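Local coordinates for glutathione peroxidase-like protein (Trypanosoma brucei, PDB 3DWV) that probably reduces hydroperoxides as a tryparedoxin-dependent peroxidase of the glutathione peroxidase family, here captured in its oxidized form, at residues Lys37-Val42 / Pro114-Ile119; Ser56-Thr61 / Glu98-Glu103; Phe153-Asp156 / Val160-Glu163. The protein carries 1 engineered substitution. One frame throughout, in Å; residues are numbered along the deposited sequence. Where two conformers were deposited one is given.

Contact 1 of 3, residues Lys37-Val42 / Pro114-Ile119; sequences KPYNLV and PIMAKI
A Met-aromatic contact between Met-116 and the ring of Tyr-39 joins two irregular loops of this thioredoxin-like fold, the one leading toward strand 49-54 and the other lying between helix 100-103 and helix 128-136. Sulfur and methyl share one face of the ring. SD stands 3.9 Å from the centroid of the Tyr-39 ring and only 15° from its normal, nearer the CG and CD2 side, while the terminal methyl provides a CH-pi contact nearer CE1 and CZ. A chain bent at chi2 (-70°) and again at chi3 lays the S-CH3 end of Met-116 over the ring.

Pro-114 adds a looser touch, its CG 4.1 Å from Tyr-39 OH. Beyond the two segments, Val-31 of a loop touches Met-116, and Leu-83 of the outermost strand 81-86 touches Tyr-39.

Polar bonds do not span these two segments. The tyrosine hydroxyl instead hydrogen-bonds His-44 NE2, which anchors the far end of the side chain. Over the ring, Met-116 CE lies 3.8 Å from Tyr-39 CE1, and Met-116 SD equally close to Tyr-39 CG.

Contact 2 of 3, residues Ser56-Thr61 / Glu98-Glu103; sequences SKCGYT and EEEIKE
Cys-58 meets the short helix 100-103 through its sulfur and its CB, and the contact is a lesson in how a disulfide is packed by its neighbours. Its SG is anti to the carbonyl carbon (chi1 -56°), which turns the sulfur toward the helix, where two residues receive it. Ile-101 reaches it with the tip of its longer branch: CD1 lies 3.6 Å from Cys-58 SG. The same methyl is 3.6 Å from Ser-56 CB, so one carbon touches both Ser-56 and Cys-58, two residues apart in the loop.

Cys-58 is the predicted active-site cysteine, in the loop that follows strand 49-54 and precedes helix 64-75, the place where proteins of the thioredoxin fold carry their reactive cysteine. In this oxidized form its SG is joined in a disulfide to Cys-106, and Cys-106 is itself touched by both Ser-56 and Ile-101, so Ile-101 touches both halves of the bond, and Ser-56 the Cys-106 half.

Glu-100 approaches Cys-58 alongside Ile-101. With CG anti to the backbone N (chi1 176°) and the chain extended beyond it, the side chain runs past the cysteine: CG sits 3.6 Å from Cys-58 SG, and farther out the carboxylate oxygen OE2 comes 3.6 Å from Cys-58 CB. These are van der Waals contacts, and no hydrogen bond crosses between the segments. Within 98-103, the backbone N of Glu-103 donates to Glu-99 O at 2.8 Å.

Contact 3 of 3, residues Phe153-Asp156 / Val160-Glu163; sequences FLID and VPVE
Leu-154 and Glu-163 lie side by side and point the same way from their strands, with Leu-154 CD2 4.2 Å from Glu-163 CG; the bend at chi2 (-77°) then carries the carboxylate of the glutamate away from the leucine. Helix 171-181 packs over this face through Lys-177, which touches both residues. On the other face Ile-155 crosses Pro-161 obliquely, its CD1 reaching Pro-161 CB at 4.1 Å, and Met-133 and Tyr-132 of helix 128-136 lie against the proline.

Between these pairs the register slips by one residue, because Val-162 and Glu-163 both face Leu-154: a classic beta bulge in the hairpin at one margin of the sheet. Leu-154 O takes a nearly straight bond from Val-162 N, 2.7 Å long with an angle of 176° at the hydrogen, and a weak one from Glu-163 N. Leu-154 N donates in return to Glu-163 O at 2.9 Å.

Toward the turn, Asp-156 runs beside Val-160 and at about a right angle to Val-162, whose CG1 approaches its OD2. Val-160 N donates to Asp-156 OD1 at 3.0 Å from above the carboxylate plane. The same oxygen also accepts a bond from Asp-158 N, while Asp-156 N donates to Val-160 O at 2.9 Å.

The three contacts occupy separate parts of one thioredoxin-like domain. Contact 2 holds the predicted active-site cysteine and its disulfide, and contacts 1 and 3 lie away from it, their centres about 23 Å and 27 Å from its own. Along the chain, both segments of contact 2 fall between the two of contact 1, whose nearest atoms are about 5 Å from it without touching; contact 3 follows afterwards. Contacts 1 and 3, with centres about 18 Å apart, relate to the sheet differently: contact 1 packs against strand 81-86 at one margin, whereas contact 3 builds the hairpin at the other. Contacts 2 and 3 lie on opposite sides of the chain's centre.

Contact 1 of 3, residues Lys37-Val42 / Pro114-Ile119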
loop_
_atom_site.group_PDB
_atom_site.type_symbol
_atom_site.label_atom_id
_atom_site.label_comp_id
_atom_site.label_asym_id
_atom_site.label_seq_id
_atom_site.Cartn_x
_atom_site.Cartn_y
_atom_site.Cartn_z
ATOM N N LYS A 37 5.035 17.095 -2.550
ATOM C CA LYS A 37 4.065 17.995 -3.200
ATOM C C LYS A 37 2.705 17.342 -3.242
ATOM O O LYS A 37 2.614 16.105 -3.125
ATOM C CB LYS A 37 4.517 18.345 -4.601
ATOM C CG LYS A 37 5.866 19.066 -4.616
ATOM C CD LYS A 37 6.396 18.976 -6.047
ATOM C CE LYS A 37 5.899 17.699 -6.721
ATOM N NZ LYS A 37 6.999 16.838 -7.267
ATOM N N PRO A 38 1.642 18.089 -3.406
ATOM C CA PRO A 38 0.336 17.423 -3.415
ATOM C C PRO A 38 0.268 16.458 -4.597
ATOM O O PRO A 38 0.707 16.850 -5.700
ATOM C CB PRO A 38 -0.657 18.561 -3.592
ATOM C CG PRO A 38 0.119 19.759 -3.115
ATOM C CD PRO A 38 1.524 19.538 -3.623
ATOM N N TYR A 39 -0.249 15.276 -4.291
ATOM C CA TYR A 39 -0.313 14.278 -5.378
ATOM C C TYR A 39 -1.745 14.123 -5.869
ATOM O O TYR A 39 -2.646 13.911 -5.060
ATOM C CB TYR A 39 0.279 12.951 -4.899
ATOM C CG TYR A 39 0.247 11.844 -5.923
ATOM C CD1 TYR A 39 1.226 11.756 -6.917
ATOM C CD2 TYR A 39 -0.744 10.866 -5.897
ATOM C CE1 TYR A 39 1.203 10.738 -7.852
ATOM C CE2 TYR A 39 -0.758 9.854 -6.842
ATOM C CZ TYR A 39 0.204 9.784 -7.811
ATOM O OH TYR A 39 0.170 8.770 -8.743
ATOM N N ASN A 40 -1.956 14.252 -7.177
ATOM C CA ASN A 40 -3.241 14.039 -7.829
ATOM C C ASN A 40 -3.637 12.556 -7.809
ATOM O O ASN A 40 -3.413 11.812 -8.761
ATOM C CB ASN A 40 -3.226 14.560 -9.273
ATOM C CG ASN A 40 -4.608 14.712 -9.881
ATOM O OD1 ASN A 40 -4.781 15.165 -11.017
ATOM N ND2 ASN A 40 -5.634 14.360 -9.123
ATOM N N LEU A 41 -4.234 12.164 -6.695
ATOM C CA LEU A 41 -4.694 10.805 -6.479
ATOM C C LEU A 41 -5.931 10.543 -7.333
ATOM O O LEU A 41 -6.207 9.487 -7.879
ATOM C CB LEU A 41 -5.019 10.600 -5.010
ATOM C CG LEU A 41 -5.310 9.201 -4.487
ATOM C CD1 LEU A 41 -4.029 8.379 -4.523
ATOM C CD2 LEU A 41 -5.839 9.231 -3.070
ATOM N N VAL A 42 -6.781 11.576 -7.480
ATOM C CA VAL A 42 -8.009 11.310 -8.236
ATOM C C VAL A 42 -7.716 11.005 -9.696
ATOM O O VAL A 42 -8.608 10.497 -10.437
ATOM C CB VAL A 42 -8.957 12.511 -8.084
ATOM C CG1 VAL A 42 -8.541 13.585 -9.069
ATOM C CG2 VAL A 42 -10.420 12.113 -8.292
ATOM N N PRO A 114 4.905 4.648 -8.634
ATOM C CA PRO A 114 5.021 5.789 -7.719
ATOM C C PRO A 114 5.170 5.445 -6.245
ATOM O O PRO A 114 4.482 4.590 -5.683
ATOM C CB PRO A 114 3.690 6.541 -7.901
ATOM C CG PRO A 114 3.344 6.213 -9.339
ATOM C CD PRO A 114 3.640 4.712 -9.403
ATOM N N ILE A 115 6.086 6.222 -5.637
ATOM C CA ILE A 115 6.313 6.101 -4.196
ATOM C C ILE A 115 5.998 7.455 -3.568
ATOM O O ILE A 115 6.410 8.519 -4.043
ATOM C CB ILE A 115 7.740 5.684 -3.827
ATOM C CG1 ILE A 115 8.195 4.423 -4.562
ATOM C CG2 ILE A 115 7.918 5.520 -2.329
ATOM C CD1 ILE A 115 9.687 4.256 -4.657
ATOM N N MET A 116 5.235 7.374 -2.502
ATOM C CA MET A 116 4.724 8.590 -1.874
ATOM C C MET A 116 5.652 9.036 -0.749
ATOM O O MET A 116 6.651 8.375 -0.416
ATOM C CB MET A 116 3.271 8.377 -1.427
ATOM C CG MET A 116 2.345 7.924 -2.568
ATOM S SD MET A 116 2.019 9.213 -3.800
ATOM C CE MET A 116 2.924 8.609 -5.223
ATOM N N ALA A 117 5.333 10.207 -0.160
ATOM C CA ALA A 117 6.098 10.595 1.032
ATOM C C ALA A 117 5.835 9.657 2.211
ATOM O O ALA A 117 4.712 9.096 2.262
ATOM C CB ALA A 117 5.705 12.003 1.480
ATOM N N LYS A 118 6.785 9.505 3.125
ATOM C CA LYS A 118 6.694 8.637 4.305
ATOM C C LYS A 118 5.578 9.057 5.228
ATOM O O LYS A 118 5.339 10.257 5.409
ATOM C CB LYS A 118 8.014 8.652 5.104
ATOM C CG LYS A 118 9.111 7.927 4.313
ATOM C CD LYS A 118 10.439 7.783 5.044
ATOM C CE LYS A 118 11.155 6.508 4.572
ATOM N NZ LYS A 118 12.630 6.571 4.783
ATOM N N ILE A 119 4.890 8.073 5.799
ATOM C CA ILE A 119 3.730 8.214 6.648
ATOM C C ILE A 119 3.730 7.213 7.797
ATOM O O ILE A 119 4.447 6.210 7.703
ATOM C CB ILE A 119 2.456 7.952 5.821
ATOM C CG1 ILE A 119 2.349 6.494 5.347
ATOM C CG2 ILE A 119 2.350 8.868 4.617
ATOM C CD1 ILE A 119 0.926 6.163 4.916
#

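Contact 2 of 3, residues Ser56-Thr61 / Glu98-Glu103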
loop_
_atom_site.group_PDB
_atom_site.type_symbol
_atom_site.label_atom_id
_atom_site.label_comp_id
_atom_site.label_asym_id
_atom_site.label_seq_id
_atom_site.Cartn_x
_atom_site.Cartn_y
_atom_site.Cartn_z
ATOM N N SER A 56 12.421 0.468 3.791
ATOM C CA SER A 56 13.737 0.343 3.163
ATOM C C SER A 56 14.047 -1.085 2.723
ATOM O O SER A 56 13.514 -2.055 3.306
ATOM C CB SER A 56 14.808 0.752 4.176
ATOM O OG SER A 56 14.735 2.156 4.394
ATOM N N LYS A 57 14.918 -1.204 1.734
ATOM C CA LYS A 57 15.257 -2.499 1.144
ATOM C C LYS A 57 16.279 -3.206 2.032
ATOM O O LYS A 57 17.440 -2.781 2.033
ATOM C CB LYS A 57 15.800 -2.336 -0.280
ATOM C CG LYS A 57 16.261 -3.655 -0.882
ATOM C CD LYS A 57 16.816 -3.466 -2.299
ATOM C CE LYS A 57 18.047 -2.575 -2.309
ATOM N NZ LYS A 57 18.582 -2.496 -3.727
ATOM N N CYS A 58 15.858 -4.276 2.721
ATOM C CA CYS A 58 16.821 -5.019 3.513
ATOM C C CYS A 58 17.258 -6.315 2.830
ATOM O O CYS A 58 18.281 -6.868 3.205
ATOM C CB CYS A 58 16.260 -5.362 4.902
ATOM S SG CYS A 58 15.721 -3.891 5.825
ATOM N N GLY A 59 16.474 -6.785 1.865
ATOM C CA GLY A 59 16.841 -7.927 1.041
ATOM C C GLY A 59 15.644 -8.825 0.811
ATOM O O GLY A 59 15.692 -9.725 -0.061
ATOM N N TYR A 60 14.561 -8.768 1.613
ATOM C CA TYR A 60 13.447 -9.701 1.609
ATOM C C TYR A 60 12.115 -8.959 1.705
ATOM O O TYR A 60 12.063 -8.021 2.507
ATOM C CB TYR A 60 13.539 -10.759 2.770
ATOM C CG TYR A 60 14.890 -11.448 2.573
ATOM C CD1 TYR A 60 15.147 -12.439 1.633
ATOM C CD2 TYR A 60 15.958 -10.979 3.328
ATOM C CE1 TYR A 60 16.420 -13.014 1.474
ATOM C CE2 TYR A 60 17.234 -11.533 3.189
ATOM C CZ TYR A 60 17.448 -12.541 2.286
ATOM O OH TYR A 60 18.716 -13.047 2.147
ATOM N N THR A 61 11.107 -9.357 0.912
ATOM C CA THR A 61 9.756 -8.781 1.047
ATOM C C THR A 61 8.703 -9.882 1.075
ATOM O O THR A 61 7.506 -9.594 0.893
ATOM C CB THR A 61 9.473 -7.780 -0.097
ATOM O OG1 THR A 61 9.499 -8.442 -1.371
ATOM C CG2 THR A 61 10.535 -6.672 -0.219
ATOM N N GLU A 98 10.896 -4.143 14.091
ATOM C CA GLU A 98 11.575 -2.877 14.361
ATOM C C GLU A 98 13.085 -2.994 14.517
ATOM O O GLU A 98 13.792 -1.980 14.408
ATOM C CB GLU A 98 10.945 -2.280 15.632
ATOM C CG GLU A 98 10.839 -3.307 16.741
ATOM C CD GLU A 98 10.960 -2.713 18.134
ATOM O OE1 GLU A 98 10.538 -1.556 18.359
ATOM O OE2 GLU A 98 11.484 -3.403 19.044
ATOM N N GLU A 99 13.610 -4.184 14.783
ATOM C CA GLU A 99 15.064 -4.235 14.960
ATOM C C GLU A 99 15.791 -4.502 13.646
ATOM O O GLU A 99 17.008 -4.325 13.540
ATOM C CB GLU A 99 15.457 -5.302 15.981
ATOM C CG GLU A 99 14.929 -5.040 17.383
ATOM C CD GLU A 99 15.214 -6.230 18.279
ATOM O OE1 GLU A 99 15.923 -7.143 17.799
ATOM O OE2 GLU A 99 14.752 -6.276 19.438
ATOM N N GLU A 100 15.023 -4.868 12.609
ATOM C CA GLU A 100 15.644 -5.164 11.320
ATOM C C GLU A 100 16.462 -4.001 10.772
ATOM O O GLU A 100 17.558 -4.185 10.253
ATOM C CB GLU A 100 14.560 -5.523 10.299
ATOM C CG GLU A 100 15.118 -5.747 8.904
ATOM C CD GLU A 100 14.050 -6.364 8.014
ATOM O OE1 GLU A 100 12.895 -5.890 8.095
ATOM O OE2 GLU A 100 14.390 -7.297 7.273
ATOM N N ILE A 101 15.943 -2.770 10.850
ATOM C CA ILE A 101 16.740 -1.655 10.307
ATOM C C ILE A 101 17.775 -1.221 11.308
ATOM O O ILE A 101 18.700 -0.473 11.017
ATOM C CB ILE A 101 15.782 -0.543 9.857
ATOM C CG1 ILE A 101 14.779 -1.160 8.867
ATOM C CG2 ILE A 101 16.517 0.659 9.320
ATOM C CD1 ILE A 101 14.921 -0.790 7.416
ATOM N N LYS A 102 17.674 -1.730 12.547
ATOM C CA LYS A 102 18.747 -1.355 13.479
ATOM C C LYS A 102 19.935 -2.295 13.298
ATOM O O LYS A 102 21.095 -1.864 13.307
ATOM C CB LYS A 102 18.230 -1.341 14.910
ATOM C CG LYS A 102 18.070 -2.703 15.553
ATOM C CD LYS A 102 18.826 -2.839 16.865
ATOM C CE LYS A 102 18.211 -3.891 17.776
ATOM N NZ LYS A 102 18.833 -5.224 17.567
ATOM N N GLU A 103 19.644 -3.581 13.124
ATOM C CA GLU A 103 20.630 -4.640 13.018
ATOM C C GLU A 103 21.341 -4.660 11.682
ATOM O O GLU A 103 22.538 -4.949 11.580
ATOM C CB GLU A 103 19.937 -6.005 13.241
ATOM C CG GLU A 103 20.909 -7.106 13.575
ATOM C CD GLU A 103 20.379 -8.479 13.898
ATOM O OE1 GLU A 103 19.152 -8.678 14.042
ATOM O OE2 GLU A 103 21.218 -9.408 14.011
#

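Contact 3 of 3, residues Phe153-Asp156 / Val160-Glu163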
loop_
_atom_site.group_PDB
_atom_site.type_symbol
_atom_site.label_atom_id
_atom_site.label_comp_id
_atom_site.label_asym_id
_atom_site.label_seq_id
_atom_site.Cartn_x
_atom_site.Cartn_y
_atom_site.Cartn_z
ATOM N N PHE A 153 -3.776 -3.097 -0.410
ATOM C CA PHE A 153 -5.198 -2.980 -0.555
ATOM C C PHE A 153 -5.534 -2.838 -2.039
ATOM O O PHE A 153 -4.972 -1.992 -2.727
ATOM C CB PHE A 153 -5.782 -1.775 0.184
ATOM C CG PHE A 153 -5.553 -1.885 1.700
ATOM C CD1 PHE A 153 -4.345 -1.463 2.271
ATOM C CD2 PHE A 153 -6.587 -2.425 2.474
ATOM C CE1 PHE A 153 -4.222 -1.590 3.646
ATOM C CE2 PHE A 153 -6.423 -2.565 3.843
ATOM C CZ PHE A 153 -5.220 -2.171 4.405
ATOM N N LEU A 154 -6.451 -3.685 -2.505
ATOM C CA LEU A 154 -7.014 -3.532 -3.844
ATOM C C LEU A 154 -8.214 -2.575 -3.813
ATOM O O LEU A 154 -9.132 -2.750 -3.001
ATOM C CB LEU A 154 -7.447 -4.871 -4.391
ATOM C CG LEU A 154 -7.907 -4.923 -5.835
ATOM C CD1 LEU A 154 -6.863 -4.526 -6.867
ATOM C CD2 LEU A 154 -8.347 -6.366 -6.134
ATOM N N ILE A 155 -8.144 -1.572 -4.669
ATOM C CA ILE A 155 -9.113 -0.487 -4.734
ATOM C C ILE A 155 -9.922 -0.608 -6.037
ATOM O O ILE A 155 -9.308 -0.822 -7.118
ATOM C CB ILE A 155 -8.355 0.845 -4.732
ATOM C CG1 ILE A 155 -7.284 0.937 -3.622
ATOM C CG2 ILE A 155 -9.361 1.987 -4.705
ATOM C CD1 ILE A 155 -7.789 0.695 -2.213
ATOM N N ASP A 156 -11.238 -0.485 -6.000
ATOM C CA ASP A 156 -12.027 -0.624 -7.245
ATOM C C ASP A 156 -12.056 0.667 -8.054
ATOM O O ASP A 156 -11.400 1.651 -7.700
ATOM C CB ASP A 156 -13.395 -1.216 -6.917
ATOM C CG ASP A 156 -14.368 -0.293 -6.229
ATOM O OD1 ASP A 156 -14.090 0.920 -6.152
ATOM O OD2 ASP A 156 -15.456 -0.717 -5.727
ATOM N N VAL A 160 -13.017 2.519 -3.809
ATOM C CA VAL A 160 -13.334 1.755 -2.605
ATOM C C VAL A 160 -12.424 0.546 -2.383
ATOM O O VAL A 160 -12.220 -0.236 -3.329
ATOM C CB VAL A 160 -14.788 1.248 -2.710
ATOM C CG1 VAL A 160 -15.264 0.706 -1.382
ATOM C CG2 VAL A 160 -15.698 2.359 -3.223
ATOM N N PRO A 161 -11.848 0.371 -1.198
ATOM C CA PRO A 161 -11.018 -0.791 -0.843
ATOM C C PRO A 161 -11.859 -2.072 -0.818
ATOM O O PRO A 161 -12.824 -2.065 -0.051
ATOM C CB PRO A 161 -10.529 -0.491 0.572
ATOM C CG PRO A 161 -10.759 0.980 0.756
ATOM C CD PRO A 161 -11.954 1.338 -0.077
ATOM N N VAL A 162 -11.490 -3.067 -1.623
ATOM C CA VAL A 162 -12.306 -4.277 -1.749
ATOM C C VAL A 162 -11.567 -5.530 -1.321
ATOM O O VAL A 162 -12.211 -6.560 -1.080
ATOM C CB VAL A 162 -12.815 -4.402 -3.193
ATOM C CG1 VAL A 162 -13.857 -3.298 -3.410
ATOM C CG2 VAL A 162 -11.723 -4.315 -4.242
ATOM N N GLU A 163 -10.252 -5.520 -1.213
ATOM C CA GLU A 163 -9.496 -6.654 -0.674
ATOM C C GLU A 163 -8.248 -6.143 0.048
ATOM O O GLU A 163 -7.676 -5.103 -0.346
ATOM C CB GLU A 163 -9.044 -7.656 -1.745
ATOM C CG GLU A 163 -10.075 -8.081 -2.764
ATOM C CD GLU A 163 -11.103 -9.091 -2.304
ATOM O OE1 GLU A 163 -10.883 -9.765 -1.265
ATOM O OE2 GLU A 163 -12.143 -9.207 -3.012
#